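Local coordinates for split-Soret cytochrome c (Desulfovibrio desulfuricans, PDB 1H21), which carries two haem c groups and probably a [2Fe-2S] cluster per subunit of a homodimer, and may take part in electron transfer for sulfate reduction, at residues A92-F96 with M108-F113; P21-P26 with I186-D191. All coordinates share one frame; numbering follows the deposited sequence.

Contact 1. Residues A92-F96 with M108-F113; sequences AAATF and MVNELF
The ring of F96 lies under the terminal methyl of M108, which sits over one face: M108 CE is 3.8 Å from the centroid of the F96 ring and only 11° off the ring normal, the geometry of a CH-pi contact. The sulfur is displaced from that axis, SD being 4.8 Å from the same centroid, so the Met-aromatic contact is made chiefly through the methyl, with SD oblique to the ring. The side chain is straight at chi2 and turns at chi3 (61°), which folds CE back over the ring. On the opposite face of F96 lies its own helix, with A93 CA above the ring centre, so the phenyl is sandwiched between the preceding turn of that helix and the methionine methyl.

Next to the ring, single methyls of V109 and L112 fill in against the alanines. V109 CG2 reaches A93 CB at 3.9 Å and meets F96 CD2 at 4.0 Å, while L112 CD2 approaches A92 CB at 4.0 Å and F96 CZ. The ring of F113 closes the row, its CE1 lying 4.3 Å from A93 CB. These contacts join two antiparallel helices of a helical hairpin, 87-99 and 102-118, whose local axes run at 168° and approach to 10.4 Å. Helix 165-192 packs beside the pair through A182, I185, I186 and K189, and W82 of the second subunit meets the F113 ring edge-to-face. The side chain of F113 is about 8 Å from that of C86, a probable cluster ligand.

No hydrogen bond or salt bridge crosses between the two segments, and all seven touching residues are buried; cohesion here therefore rests on dispersion and shape, with the methyl-on-ring contact supplying its one clearly directional element.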
# COMPACT_ATOMS: atom_id res chain seq x y z
N ALA A 92 1.37 7.45 6.96
CA ALA A 92 1.53 8.90 6.94
C ALA A 92 0.76 9.55 5.81
O ALA A 92 0.04 10.52 6.02
CB ALA A 92 3.01 9.28 6.87
N ALA A 93 0.87 9.01 4.60
CA ALA A 93 0.18 9.61 3.48
C ALA A 93 -1.34 9.50 3.57
O ALA A 93 -2.06 10.32 3.04
CB ALA A 93 0.67 9.02 2.18
N ALA A 94 -1.82 8.46 4.25
CA ALA A 94 -3.25 8.21 4.35
C ALA A 94 -3.94 9.31 5.11
O ALA A 94 -5.09 9.64 4.82
CB ALA A 94 -3.52 6.88 5.02
N THR A 95 -3.23 9.85 6.11
CA THR A 95 -3.77 10.92 6.94
C THR A 95 -4.12 12.15 6.10
O THR A 95 -5.12 12.82 6.35
CB THR A 95 -2.80 11.34 8.09
OG1 THR A 95 -1.64 11.98 7.55
CG2 THR A 95 -2.34 10.15 8.87
N PHE A 96 -3.33 12.40 5.06
CA PHE A 96 -3.57 13.56 4.20
C PHE A 96 -4.95 13.50 3.58
O PHE A 96 -5.58 14.55 3.32
CB PHE A 96 -2.54 13.65 3.07
CG PHE A 96 -1.12 13.65 3.53
CD1 PHE A 96 -0.80 13.77 4.89
CD2 PHE A 96 -0.10 13.53 2.59
CE1 PHE A 96 0.51 13.78 5.31
CE2 PHE A 96 1.23 13.54 3.00
CZ PHE A 96 1.54 13.67 4.36
N MET A 108 1.96 16.54 -2.03
CA MET A 108 2.36 16.23 -0.66
C MET A 108 2.98 14.82 -0.59
O MET A 108 4.03 14.62 -0.00
CB MET A 108 1.15 16.31 0.29
CG MET A 108 0.45 17.68 0.35
SD MET A 108 -0.98 17.68 1.51
CE MET A 108 -0.18 17.31 3.03
N VAL A 109 2.32 13.84 -1.20
CA VAL A 109 2.82 12.48 -1.22
C VAL A 109 4.08 12.41 -2.09
O VAL A 109 5.00 11.63 -1.81
CB VAL A 109 1.74 11.51 -1.76
CG1 VAL A 109 2.31 10.11 -1.99
CG2 VAL A 109 0.58 11.47 -0.79
N ASN A 110 4.14 13.23 -3.13
CA ASN A 110 5.31 13.23 -4.01
C ASN A 110 6.55 13.63 -3.22
O ASN A 110 7.62 13.04 -3.39
CB ASN A 110 5.13 14.20 -5.18
CG ASN A 110 4.26 13.62 -6.29
OD1 ASN A 110 3.93 12.43 -6.28
ND2 ASN A 110 3.90 14.45 -7.25
N GLU A 111 6.39 14.62 -2.34
CA GLU A 111 7.51 15.08 -1.53
C GLU A 111 7.88 14.01 -0.50
O GLU A 111 9.06 13.68 -0.33
CB GLU A 111 7.18 16.40 -0.82
CG GLU A 111 8.03 16.66 0.41
CD GLU A 111 8.39 18.10 0.62
OE1 GLU A 111 8.10 18.94 -0.25
OE2 GLU A 111 9.00 18.39 1.68
N LEU A 112 6.88 13.48 0.19
CA LEU A 112 7.11 12.44 1.19
C LEU A 112 7.81 11.23 0.56
O LEU A 112 8.84 10.79 1.07
CB LEU A 112 5.78 12.04 1.81
CG LEU A 112 5.84 10.96 2.88
CD1 LEU A 112 6.78 11.40 4.00
CD2 LEU A 112 4.41 10.70 3.37
N PHE A 113 7.30 10.74 -0.57
CA PHE A 113 7.86 9.58 -1.27
C PHE A 113 9.24 9.81 -1.93
O PHE A 113 10.12 8.97 -1.79
CB PHE A 113 6.85 9.02 -2.28
CG PHE A 113 5.70 8.26 -1.65
CD1 PHE A 113 5.41 8.39 -0.28
CD2 PHE A 113 4.90 7.44 -2.42
CE1 PHE A 113 4.35 7.71 0.30
CE2 PHE A 113 3.83 6.75 -1.84
CZ PHE A 113 3.56 6.89 -0.48

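Contact 2. Residues P21-P26 with I186-D191; sequences PHKLDP and INTKID
K23 reaches obliquely over helix 165-192: the first three carbons pass N187 OD1, the last two atoms meet D191. CB lies 3.5 Å from N187 OD1; CG is near the same oxygen and also 4.1 Å from I190 CD1, and CD, 4.1 Å from that OD1, has begun to leave it. Beyond the bend at chi2 (-149°) the chain is extended, which brings CE against the aspartate carboxylate and NZ into a salt bridge. NZ is 2.7 Å from D191 OD2, on the syn lone pair of that oxygen; the accompanying bond to OD1 is weak. The lysine is exposed, so the pairing lies at the protein surface.

The amide of N187 grips the backbone of L24 at two points. N187 OD1 accepts from L24 N at 2.8 Å, nearly straight at 169°, the donor lying in the carbonyl plane on a lone pair. N187 ND2 returns a bond to L24 O at 3.1 Å; here the oxygen lies close to the amide plane, whereas the donor is tilted 33° from the plane of the L24 carbonyl. With both ends of the amide engaged by one residue, its rotation is fixed and an irregular backbone gains the partners a strand or helix would otherwise provide.

Apolar contacts flank this polar clasp. L24 CD1 packs on I186 CD1 at 3.6 Å, and I190 CD1 lies against the H22-K23 peptide, with P21 CB 3.8 Å away.

The loop thus crosses the C-terminal part of helix 165-192 and leads directly into helix 26-38, where D25 holds the N-cap position and P26 rests on F180, A183 and E184. I186 turns inward to T95 and F96 of helix 87-99, H22 and L24 touch M56 of helix 44-60, and H22 also stacks on Y60.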
# COMPACT_ATOMS: atom_id res chain seq x y z
N PRO A 21 -7.63 20.21 9.80
CA PRO A 21 -6.22 19.90 10.07
C PRO A 21 -5.71 20.75 11.24
O PRO A 21 -6.25 21.82 11.50
CB PRO A 21 -5.54 20.26 8.75
CG PRO A 21 -6.42 21.36 8.20
CD PRO A 21 -7.80 20.85 8.48
N HIS A 22 -4.74 20.23 11.98
CA HIS A 22 -4.16 20.95 13.10
C HIS A 22 -2.66 20.83 12.94
O HIS A 22 -2.20 19.78 12.52
CB HIS A 22 -4.55 20.29 14.43
CG HIS A 22 -6.02 20.34 14.74
ND1 HIS A 22 -6.63 21.46 15.27
CD2 HIS A 22 -6.98 19.40 14.64
CE1 HIS A 22 -7.91 21.20 15.48
NE2 HIS A 22 -8.15 19.96 15.11
N LYS A 23 -1.91 21.90 13.16
CA LYS A 23 -0.45 21.81 13.07
C LYS A 23 0.06 20.76 14.08
O LYS A 23 -0.55 20.54 15.13
CB LYS A 23 0.22 23.16 13.36
CG LYS A 23 0.21 24.10 12.18
CD LYS A 23 1.42 24.99 12.21
CE LYS A 23 1.54 25.70 10.88
NZ LYS A 23 2.77 26.53 10.85
N LEU A 24 1.20 20.15 13.77
CA LEU A 24 1.74 19.13 14.64
C LEU A 24 3.16 19.45 15.10
O LEU A 24 3.80 20.35 14.57
CB LEU A 24 1.78 17.80 13.87
CG LEU A 24 0.52 17.29 13.17
CD1 LEU A 24 0.87 16.62 11.83
CD2 LEU A 24 -0.28 16.35 14.10
N ASP A 25 3.64 18.70 16.09
CA ASP A 25 4.99 18.87 16.57
C ASP A 25 5.74 17.69 15.98
O ASP A 25 5.60 16.56 16.48
CB ASP A 25 5.05 18.78 18.09
CG ASP A 25 6.49 18.89 18.64
OD1 ASP A 25 7.46 19.05 17.86
OD2 ASP A 25 6.65 18.81 19.87
N PRO A 26 6.50 17.91 14.89
CA PRO A 26 7.27 16.83 14.25
C PRO A 26 8.08 15.96 15.25
O PRO A 26 8.01 14.71 15.18
CB PRO A 26 8.18 17.61 13.29
CG PRO A 26 7.30 18.70 12.84
CD PRO A 26 6.68 19.17 14.15
N ILE A 186 2.63 18.26 6.52
CA ILE A 186 1.28 18.67 6.91
C ILE A 186 1.32 20.14 7.33
O ILE A 186 0.55 20.96 6.81
CB ILE A 186 0.70 17.80 8.05
CG1 ILE A 186 0.27 16.43 7.48
CG2 ILE A 186 -0.47 18.52 8.73
CD1 ILE A 186 0.03 15.36 8.56
N ASN A 187 2.27 20.48 8.20
CA ASN A 187 2.43 21.85 8.69
C ASN A 187 2.56 22.80 7.51
O ASN A 187 1.79 23.76 7.39
CB ASN A 187 3.67 21.97 9.57
CG ASN A 187 3.47 21.37 10.93
OD1 ASN A 187 2.34 21.12 11.38
ND2 ASN A 187 4.58 21.14 11.63
N THR A 188 3.49 22.50 6.61
CA THR A 188 3.69 23.35 5.45
C THR A 188 2.42 23.47 4.61
O THR A 188 2.13 24.55 4.08
CB THR A 188 4.92 22.86 4.65
OG1 THR A 188 6.04 22.79 5.53
CG2 THR A 188 5.26 23.79 3.48
N LYS A 189 1.63 22.41 4.51
CA LYS A 189 0.38 22.44 3.73
C LYS A 189 -0.63 23.41 4.37
O LYS A 189 -1.27 24.23 3.70
CB LYS A 189 -0.24 21.03 3.63
CG LYS A 189 -1.62 20.97 2.98
CD LYS A 189 -1.60 21.54 1.57
CE LYS A 189 -2.95 21.36 0.90
NZ LYS A 189 -2.97 21.89 -0.48
N ILE A 190 -0.77 23.30 5.69
CA ILE A 190 -1.67 24.16 6.42
C ILE A 190 -1.28 25.62 6.18
O ILE A 190 -2.16 26.47 6.01
CB ILE A 190 -1.66 23.84 7.94
CG1 ILE A 190 -2.18 22.42 8.22
CG2 ILE A 190 -2.52 24.84 8.67
CD1 ILE A 190 -2.29 22.04 9.71
N ASP A 191 0.03 25.90 6.16
CA ASP A 191 0.55 27.26 5.94
C ASP A 191 0.39 27.78 4.53
O ASP A 191 -0.18 28.85 4.31
CB ASP A 191 2.03 27.37 6.31
CG ASP A 191 2.27 27.31 7.82
OD1 ASP A 191 1.34 27.62 8.61
OD2 ASP A 191 3.40 26.93 8.22

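From the N terminus, the chain first passes 21-26, the loop entering helix 26-38, then helix 44-60, before reaching contact 1. There 92-96 and 108-113 close a short hairpin, with 11 residues between them. Only much later does 186-191, near the end of helix 165-192, return to the N-terminal loop and close contact 2, with 159 residues between its segments. The short closure therefore falls wholly within the long one, and the two do not cross. Their centres are 13 Å apart and they touch directly: F96 CE1 is 3.4 Å from I186 CG1. Helix 165-192 thus ties the buried hairpin to the surface loop.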